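Local structure of methylmalonyl-CoA carboxyltransferase 5S subunit (Propionibacterium freudenreichii subsp. shermanii, 1RQB) at residues M131-F137 with K158-T163; T221-H226 with V246-D250; T234-L238 with N263-V268. The protein catalyses the cobalt-dependent transfer of a carboxyl group from the biotin of the 1.3S subunit to pyruvate, forming oxaloacetate, as the homodimeric 5S component of transcarboxylase. One frame throughout, in Å; residues are numbered along the deposited sequence.

Contact 1: M131-F137 with K158-T163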
loop_
_atom_site.group_PDB
_atom_site.type_symbol
_atom_site.label_atom_id
_atom_site.label_comp_id
_atom_site.label_asym_id
_atom_site.label_seq_id
_atom_site.Cartn_x
_atom_site.Cartn_y
_atom_site.Cartn_z
HETATM N N MSE A 131 27.477 -4.156 16.573
HETATM C CA MSE A 131 26.845 -4.591 15.318
HETATM C C MSE A 131 26.959 -6.112 15.164
HETATM O O MSE A 131 28.016 -6.688 15.413
HETATM C CB MSE A 131 27.503 -3.876 14.143
HETATM C CG MSE A 131 26.751 -4.046 12.854
HETATM SE SE MSE A 131 24.902 -3.512 13.143
HETATM C CE MSE A 131 25.163 -1.695 13.673
ATOM N N ASP A 132 25.876 -6.762 14.731
ATOM C CA ASP A 132 25.853 -8.226 14.583
ATOM C C ASP A 132 25.842 -8.647 13.111
ATOM O O ASP A 132 26.601 -9.525 12.702
ATOM C CB ASP A 132 24.604 -8.827 15.255
ATOM C CG ASP A 132 24.587 -8.634 16.761
ATOM O OD1 ASP A 132 25.553 -9.075 17.426
ATOM O OD2 ASP A 132 23.607 -8.051 17.283
ATOM N N VAL A 133 24.955 -8.041 12.327
ATOM C CA VAL A 133 24.822 -8.397 10.907
ATOM C C VAL A 133 25.235 -7.202 10.046
ATOM O O VAL A 133 24.760 -6.083 10.238
ATOM C CB VAL A 133 23.352 -8.780 10.560
ATOM C CG1 VAL A 133 23.232 -9.126 9.078
ATOM C CG2 VAL A 133 22.897 -9.962 11.417
ATOM N N PHE A 134 26.128 -7.453 9.101
ATOM C CA PHE A 134 26.592 -6.390 8.199
ATOM C C PHE A 134 26.117 -6.675 6.774
ATOM O O PHE A 134 26.574 -7.619 6.130
ATOM C CB PHE A 134 28.123 -6.317 8.177
ATOM C CG PHE A 134 28.742 -5.856 9.476
ATOM C CD1 PHE A 134 28.857 -6.721 10.562
ATOM C CD2 PHE A 134 29.261 -4.564 9.585
ATOM C CE1 PHE A 134 29.497 -6.302 11.753
ATOM C CE2 PHE A 134 29.896 -4.136 10.752
ATOM C CZ PHE A 134 30.016 -5.013 11.840
ATOM N N ARG A 135 25.187 -5.875 6.279
ATOM C CA ARG A 135 24.749 -6.055 4.888
ATOM C C ARG A 135 25.685 -5.208 4.023
ATOM O O ARG A 135 25.590 -3.982 3.997
ATOM C CB ARG A 135 23.288 -5.632 4.714
ATOM C CG ARG A 135 22.807 -5.684 3.252
ATOM C CD ARG A 135 21.306 -5.412 3.151
ATOM N NE ARG A 135 20.526 -6.497 3.738
ATOM C CZ ARG A 135 19.211 -6.459 3.932
ATOM N NH1 ARG A 135 18.519 -5.376 3.596
ATOM N NH2 ARG A 135 18.586 -7.516 4.428
ATOM N N VAL A 136 26.613 -5.871 3.344
ATOM C CA VAL A 136 27.607 -5.160 2.525
ATOM C C VAL A 136 27.134 -5.108 1.072
ATOM O O VAL A 136 26.808 -6.143 0.494
ATOM C CB VAL A 136 28.972 -5.886 2.578
ATOM C CG1 VAL A 136 30.028 -5.061 1.854
ATOM C CG2 VAL A 136 29.384 -6.112 4.036
ATOM N N PHE A 137 27.090 -3.914 0.481
ATOM C CA PHE A 137 26.652 -3.834 -0.920
ATOM C C PHE A 137 27.533 -2.874 -1.723
ATOM O O PHE A 137 28.351 -2.130 -1.181
ATOM C CB PHE A 137 25.162 -3.423 -1.008
ATOM C CG PHE A 137 24.908 -1.933 -0.917
ATOM C CD1 PHE A 137 24.565 -1.207 -2.051
ATOM C CD2 PHE A 137 25.009 -1.261 0.297
ATOM C CE1 PHE A 137 24.324 0.174 -1.983
ATOM C CE2 PHE A 137 24.773 0.116 0.378
ATOM C CZ PHE A 137 24.430 0.834 -0.760
ATOM N N LYS A 158 31.516 -11.674 13.000
ATOM C CA LYS A 158 30.112 -11.276 12.821
ATOM C C LYS A 158 29.534 -11.902 11.549
ATOM O O LYS A 158 30.221 -12.623 10.828
ATOM C CB LYS A 158 30.005 -9.748 12.793
ATOM C CG LYS A 158 30.560 -9.111 14.069
ATOM C CD LYS A 158 29.893 -9.682 15.320
ATOM C CE LYS A 158 30.475 -9.057 16.591
ATOM N NZ LYS A 158 29.895 -9.649 17.843
ATOM N N HIS A 159 28.260 -11.616 11.290
ATOM C CA HIS A 159 27.538 -12.187 10.143
ATOM C C HIS A 159 27.706 -11.287 8.918
ATOM O O HIS A 159 27.289 -10.130 8.931
ATOM C CB HIS A 159 26.049 -12.306 10.496
ATOM C CG HIS A 159 25.216 -12.958 9.434
ATOM N ND1 HIS A 159 24.589 -14.169 9.624
ATOM C CD2 HIS A 159 24.900 -12.561 8.176
ATOM C CE1 HIS A 159 23.921 -14.492 8.528
ATOM N NE2 HIS A 159 24.093 -13.532 7.637
ATOM N N ALA A 160 28.294 -11.826 7.852
ATOM C CA ALA A 160 28.507 -11.038 6.630
ATOM C C ALA A 160 27.415 -11.380 5.615
ATOM O O ALA A 160 27.295 -12.516 5.159
ATOM C CB ALA A 160 29.876 -11.337 6.033
ATOM N N GLN A 161 26.619 -10.383 5.268
ATOM C CA GLN A 161 25.542 -10.596 4.293
ATOM C C GLN A 161 25.913 -9.882 2.992
ATOM O O GLN A 161 25.895 -8.654 2.918
ATOM C CB GLN A 161 24.226 -10.062 4.868
ATOM C CG GLN A 161 23.028 -10.318 3.995
ATOM C CD GLN A 161 21.720 -10.091 4.743
ATOM O OE1 GLN A 161 21.133 -9.012 4.682
ATOM N NE2 GLN A 161 21.273 -11.101 5.467
ATOM N N GLY A 162 26.278 -10.671 1.978
ATOM C CA GLY A 162 26.665 -10.119 0.685
ATOM C C GLY A 162 25.401 -9.688 -0.027
ATOM O O GLY A 162 24.410 -10.416 -0.013
ATOM N N THR A 163 25.443 -8.548 -0.700
ATOM C CA THR A 163 24.220 -8.015 -1.318
ATOM C C THR A 163 24.290 -7.947 -2.842
ATOM O O THR A 163 25.316 -7.612 -3.433
ATOM C CB THR A 163 23.963 -6.583 -0.844
ATOM O OG1 THR A 163 23.886 -6.566 0.580
ATOM C CG2 THR A 163 22.671 -6.044 -1.436
HETATM O O HOH W 1 27.105 -11.140 16.941
#
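Gln161, Lys158 and Thr163 give up the most surface here, and they illustrate how neighbouring parallel strands of a TIM barrel are joined by more than their backbones. Gln161 stands beside Arg135 on the same face of the sheet, and its OE1 accepts two hydrogen bonds from the guanidinium, from Arg135 NE at 2.8 Å and Arg135 NH2 at 3.0 Å. The backbone of Gln161 works in the same place: Gln161 N donates to Phe134 O at 2.9 Å, and Gln161 O receives Val136 N, also at 2.9 Å. At the start of the pair, Lys158 lays its CB 3.6 Å from Phe134 CE1, at the ring edge. Its NZ is 4.4 Å from Asp132 OD1, too far for a salt bridge, so water 1 spans the gap; Asp132 OD2 pairs with Arg91 and takes a bond from the backbone N of Leu99. At the other end Thr163 OG1 donates to Val136 O at 3.0 Å, reinforcing a weak bond from Thr163 N, while Thr163 CB rests 3.4 Å from Phe137 CB. The strand axes run 4.8 Å apart at 20°. Helix 144-155 makes the beta-alpha-beta crossover between them, its Met150 and Val153 packing on Val136, Phe134 and Ala160; strands 99-103 and 191-193 extend the sheet on the outer edges of the pair.

Contact 2: T221-H226 with V246-D250. With CO (cobalt (II) ion), chain B.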
loop_
_atom_site.group_PDB
_atom_site.type_symbol
_atom_site.label_atom_id
_atom_site.label_comp_id
_atom_site.label_asym_id
_atom_site.label_seq_id
_atom_site.Cartn_x
_atom_site.Cartn_y
_atom_site.Cartn_z
ATOM N N THR A 221 21.465 -22.354 1.632
ATOM C CA THR A 221 21.866 -20.982 1.288
ATOM C C THR A 221 20.839 -20.000 1.856
ATOM O O THR A 221 19.679 -20.007 1.446
ATOM C CB THR A 221 21.941 -20.786 -0.245
ATOM O OG1 THR A 221 22.794 -21.787 -0.818
ATOM C CG2 THR A 221 22.507 -19.420 -0.580
ATOM N N GLN A 222 21.258 -19.164 2.805
ATOM C CA GLN A 222 20.334 -18.200 3.421
ATOM C C GLN A 222 20.175 -16.965 2.531
ATOM O O GLN A 222 21.150 -16.312 2.162
ATOM C CB GLN A 222 20.811 -17.742 4.809
ATOM C CG GLN A 222 19.910 -16.623 5.360
ATOM C CD GLN A 222 20.248 -16.158 6.768
ATOM O OE1 GLN A 222 19.853 -15.066 7.174
ATOM N NE2 GLN A 222 20.962 -16.990 7.524
ATOM N N ILE A 223 18.930 -16.660 2.193
ATOM C CA ILE A 223 18.635 -15.486 1.360
ATOM C C ILE A 223 17.639 -14.587 2.095
ATOM O O ILE A 223 16.625 -15.059 2.608
ATOM C CB ILE A 223 18.025 -15.890 0.007
ATOM C CG1 ILE A 223 18.987 -16.816 -0.748
ATOM C CG2 ILE A 223 17.770 -14.652 -0.820
ATOM C CD1 ILE A 223 18.357 -17.518 -1.941
ATOM N N ASN A 224 17.968 -13.300 2.162
ATOM C CA ASN A 224 17.123 -12.275 2.792
ATOM C C ASN A 224 16.631 -11.346 1.679
ATOM O O ASN A 224 17.428 -10.864 0.877
ATOM C CB ASN A 224 17.932 -11.444 3.796
ATOM C CG ASN A 224 18.293 -12.207 5.072
ATOM O OD1 ASN A 224 18.376 -11.619 6.150
ATOM N ND2 ASN A 224 18.530 -13.499 4.950
ATOM N N LEU A 225 15.327 -11.095 1.605
ATOM C CA LEU A 225 14.822 -10.222 0.534
ATOM C C LEU A 225 14.446 -8.854 1.106
ATOM O O LEU A 225 13.720 -8.756 2.096
ATOM C CB LEU A 225 13.607 -10.873 -0.144
ATOM C CG LEU A 225 12.896 -10.068 -1.229
ATOM C CD1 LEU A 225 13.853 -9.807 -2.394
ATOM C CD2 LEU A 225 11.663 -10.837 -1.702
ATOM N N HIS A 226 14.968 -7.806 0.466
ATOM C CA HIS A 226 14.724 -6.410 0.862
ATOM C C HIS A 226 14.038 -5.692 -0.301
ATOM O O HIS A 226 14.679 -5.345 -1.293
ATOM C CB HIS A 226 16.059 -5.711 1.174
ATOM C CG HIS A 226 15.916 -4.276 1.593
ATOM N ND1 HIS A 226 15.623 -3.898 2.885
ATOM C CD2 HIS A 226 16.009 -3.128 0.878
ATOM C CE1 HIS A 226 15.538 -2.579 2.949
ATOM N NE2 HIS A 226 15.770 -2.087 1.743
ATOM N N VAL A 246 12.598 -18.306 0.289
ATOM C CA VAL A 246 13.383 -17.246 0.939
ATOM C C VAL A 246 13.341 -17.432 2.457
ATOM O O VAL A 246 12.315 -17.788 3.036
ATOM C CB VAL A 246 12.889 -15.837 0.517
ATOM C CG1 VAL A 246 11.621 -15.432 1.298
ATOM C CG2 VAL A 246 14.016 -14.829 0.725
ATOM N N ASP A 247 14.468 -17.155 3.103
ATOM C CA ASP A 247 14.610 -17.378 4.550
ATOM C C ASP A 247 14.095 -16.211 5.395
ATOM O O ASP A 247 13.492 -16.440 6.442
ATOM C CB ASP A 247 16.083 -17.628 4.873
ATOM C CG ASP A 247 16.635 -18.817 4.107
ATOM O OD1 ASP A 247 16.537 -19.944 4.631
ATOM O OD2 ASP A 247 17.129 -18.632 2.971
ATOM N N VAL A 248 14.342 -14.979 4.954
ATOM C CA VAL A 248 13.961 -13.790 5.731
ATOM C C VAL A 248 13.484 -12.682 4.790
ATOM O O VAL A 248 14.038 -12.515 3.705
ATOM C CB VAL A 248 15.200 -13.199 6.498
ATOM C CG1 VAL A 248 14.800 -11.907 7.270
ATOM C CG2 VAL A 248 15.815 -14.249 7.434
ATOM N N VAL A 249 12.463 -11.918 5.190
ATOM C CA VAL A 249 12.028 -10.780 4.366
ATOM C C VAL A 249 12.038 -9.521 5.236
ATOM O O VAL A 249 11.795 -9.604 6.440
ATOM C CB VAL A 249 10.615 -11.013 3.733
ATOM C CG1 VAL A 249 10.677 -12.207 2.741
ATOM C CG2 VAL A 249 9.582 -11.279 4.808
ATOM N N ASP A 250 12.384 -8.367 4.648
ATOM C CA ASP A 250 12.448 -7.094 5.384
ATOM C C ASP A 250 11.116 -6.350 5.269
ATOM O O ASP A 250 10.541 -6.251 4.185
ATOM C CB ASP A 250 13.540 -6.170 4.826
ATOM C CG ASP A 250 14.931 -6.758 4.920
ATOM O OD1 ASP A 250 15.076 -7.912 5.374
ATOM O OD2 ASP A 250 15.885 -6.047 4.528
HETATM CO CO CO B . 16.181 0.007 1.302
HETATM O O HOH W 2 17.515 -9.014 6.776
HETATM O O HOH W 3 11.436 -7.126 1.685
HETATM O O HOH W 4 16.823 2.168 1.089
#
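This is a parallel strand pairing in the wall of the catalytic barrel, joining strands 223-225 and 248-251, and it ends at the metal. The short axes approach to 4.6 Å at 23°. Leu225 sits at the centre of the register: Leu225 N donates to Val248 O at 2.8 Å, and Leu225 O accepts Asp250 N at 2.9 Å. Further back, Ile223 O takes both Asp247 N at 3.0 Å and Val248 N at 3.3 Å, while the carboxylate of Asp247 substitutes for a backbone acceptor, its OD2 receiving Ile223 N at 2.8 Å; Lys214 forms a salt bridge to the same oxygen. The two strands and helix 234-243 make one beta-alpha-beta unit of the TIM barrel, and the apolar face follows from it: Leu225 CB lies 4.1 Å from Val246 CG2 and 4.3 Å from Val249 CG1, beneath Leu238 and Ala241 of that helix. On the opposite face Asn224 packs on Val248, and water 2 lies between Asn224 OD1 and Asp250 OD1. At the C-terminal end His226 ND1 donates to Asp250 OD2 at 2.7 Å, a His-carboxylate hydrogen bond that leaves His226 NE2 to bind cobalt at 2.2 Å. Asp34, His228, carboxylated Lys195 and water 4 also bind it.

Contact 3: T234-L238 with N263-V268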
loop_
_atom_site.group_PDB
_atom_site.type_symbol
_atom_site.label_atom_id
_atom_site.label_comp_id
_atom_site.label_asym_id
_atom_site.label_seq_id
_atom_site.Cartn_x
_atom_site.Cartn_y
_atom_site.Cartn_z
ATOM N N THR A 234 5.448 -5.271 -4.800
ATOM C CA THR A 234 6.385 -6.151 -4.084
ATOM C C THR A 234 5.802 -6.958 -2.922
ATOM O O THR A 234 6.453 -7.900 -2.471
ATOM C CB THR A 234 7.630 -5.377 -3.619
ATOM O OG1 THR A 234 7.239 -4.357 -2.700
ATOM C CG2 THR A 234 8.346 -4.753 -4.827
ATOM N N GLU A 235 4.626 -6.648 -2.388
ATOM C CA GLU A 235 4.180 -7.550 -1.314
ATOM C C GLU A 235 3.822 -8.894 -1.949
ATOM O O GLU A 235 3.975 -9.958 -1.350
ATOM C CB GLU A 235 2.991 -6.987 -0.536
ATOM C CG GLU A 235 2.651 -7.865 0.668
ATOM C CD GLU A 235 1.703 -7.191 1.638
ATOM O OE1 GLU A 235 2.089 -6.168 2.236
ATOM O OE2 GLU A 235 0.572 -7.679 1.801
ATOM N N VAL A 236 3.355 -8.854 -3.190
ATOM C CA VAL A 236 3.051 -10.118 -3.875
ATOM C C VAL A 236 4.377 -10.817 -4.186
ATOM O O VAL A 236 4.464 -12.042 -4.159
ATOM C CB VAL A 236 2.275 -9.869 -5.165
ATOM C CG1 VAL A 236 1.939 -11.209 -5.835
ATOM C CG2 VAL A 236 0.985 -9.111 -4.835
ATOM N N SER A 237 5.418 -10.028 -4.460
ATOM C CA SER A 237 6.753 -10.586 -4.725
ATOM C C SER A 237 7.265 -11.284 -3.464
ATOM O O SER A 237 7.892 -12.339 -3.547
ATOM C CB SER A 237 7.728 -9.482 -5.163
ATOM O OG SER A 237 7.266 -8.874 -6.368
ATOM N N LEU A 238 7.020 -10.696 -2.293
ATOM C CA LEU A 238 7.436 -11.330 -1.032
ATOM C C LEU A 238 6.752 -12.693 -0.895
ATOM O O LEU A 238 7.378 -13.675 -0.499
ATOM C CB LEU A 238 7.052 -10.463 0.169
ATOM C CG LEU A 238 8.124 -9.534 0.741
ATOM C CD1 LEU A 238 8.669 -8.639 -0.325
ATOM C CD2 LEU A 238 7.539 -8.723 1.889
ATOM N N ASN A 263 6.837 -2.713 2.645
ATOM C CA ASN A 263 5.586 -3.429 2.933
ATOM C C ASN A 263 5.485 -3.549 4.455
ATOM O O ASN A 263 6.502 -3.667 5.139
ATOM C CB ASN A 263 5.600 -4.783 2.218
ATOM C CG ASN A 263 5.702 -4.619 0.707
ATOM O OD1 ASN A 263 4.810 -4.058 0.072
ATOM N ND2 ASN A 263 6.818 -5.068 0.132
ATOM N N PRO A 264 4.255 -3.478 5.001
ATOM C CA PRO A 264 3.967 -3.542 6.439
ATOM C C PRO A 264 4.243 -4.878 7.133
ATOM O O PRO A 264 3.795 -5.934 6.690
ATOM C CB PRO A 264 2.482 -3.137 6.529
ATOM C CG PRO A 264 2.108 -2.690 5.121
ATOM C CD PRO A 264 2.995 -3.497 4.238
ATOM N N THR A 265 4.968 -4.797 8.243
ATOM C CA THR A 265 5.344 -5.983 9.027
ATOM C C THR A 265 4.106 -6.806 9.395
ATOM O O THR A 265 4.050 -8.010 9.149
ATOM C CB THR A 265 6.067 -5.551 10.326
ATOM O OG1 THR A 265 7.284 -4.876 9.982
ATOM C CG2 THR A 265 6.366 -6.769 11.221
ATOM N N GLU A 266 3.110 -6.155 9.984
ATOM C CA GLU A 266 1.917 -6.891 10.428
ATOM C C GLU A 266 1.157 -7.482 9.238
ATOM O O GLU A 266 0.610 -8.579 9.338
ATOM C CB GLU A 266 1.000 -5.982 11.232
ATOM C CG GLU A 266 1.685 -5.349 12.436
ATOM C CD GLU A 266 2.046 -3.895 12.176
ATOM O OE1 GLU A 266 2.878 -3.621 11.279
ATOM O OE2 GLU A 266 1.478 -3.025 12.859
ATOM N N SER A 267 1.100 -6.762 8.120
ATOM C CA SER A 267 0.385 -7.279 6.944
ATOM C C SER A 267 1.089 -8.531 6.417
ATOM O O SER A 267 0.443 -9.519 6.071
ATOM C CB SER A 267 0.323 -6.213 5.850
ATOM O OG SER A 267 -0.417 -5.084 6.296
ATOM N N VAL A 268 2.419 -8.497 6.363
ATOM C CA VAL A 268 3.177 -9.656 5.872
ATOM C C VAL A 268 2.980 -10.840 6.821
ATOM O O VAL A 268 2.829 -11.979 6.384
ATOM C CB VAL A 268 4.678 -9.315 5.712
ATOM C CG1 VAL A 268 5.495 -10.574 5.471
ATOM C CG2 VAL A 268 4.846 -8.377 4.532
HETATM O O HOH W 5 4.361 -2.985 -2.643
#
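Glu235 reaches out from helix 234-243 across the start of helix 265-271, its OE1 3.5 Å from Pro264 CD, 4.0 Å from Ser267 CB and 4.2 Å from Val268 CG2. Its approach is one of van der Waals contact, with the aliphatic part of the chain covering Asn263: Glu235 CB is 3.5 Å from Asn263 OD1. Asn263 makes the direct polar link between the segments. Its ND2 donates to Thr234 OG1 at 3.0 Å, and Thr234 OG1 is also hydrogen-bonded to His228 O, while Asn263 OD1 accepts a 3.0 Å hydrogen bond from water 5, which accepts a weak one from Thr234 N. In the TIM barrel such outer helices follow successive strands, and here the helix after strand 223-225 meets the one after strand 248-251, each near its N-terminal end. Pro264 occupies the N-cap position of the second helix, and its O accepts Val268 N at 2.9 Å in the first turn. One turn along from Thr234, Leu238 turns toward the partner and closes the apolar part, with Leu238 CD2 3.8 Å from Val268 CG2. The dimer partner borders the same place: Ser267 OG is hydrogen-bonded to Thr231 O of the second subunit, whose Gly232 packs on Glu235.

The three contacts show a barrel wall serving both its inside and its outside. Contacts 1 and 2, with centres about 13 Å apart, touch near the metal: Arg135 NH1 forms a 2.9 Å salt bridge with Asp250 OD2, the oxygen that also holds the cobalt ligand His226, and the Arg135 side chain lies about 6 Å from the ion. Contact 3, its centre also about 13 Å from that of contact 2, packs on the other face of the sheet, where Leu238 CD1 is 4.0 Å from Leu225 CD2 and Val268 CG1 is 4.2 Å from Val249 CG2. Contacts 1 and 3 do not touch, their nearest atoms being about 11 Å apart.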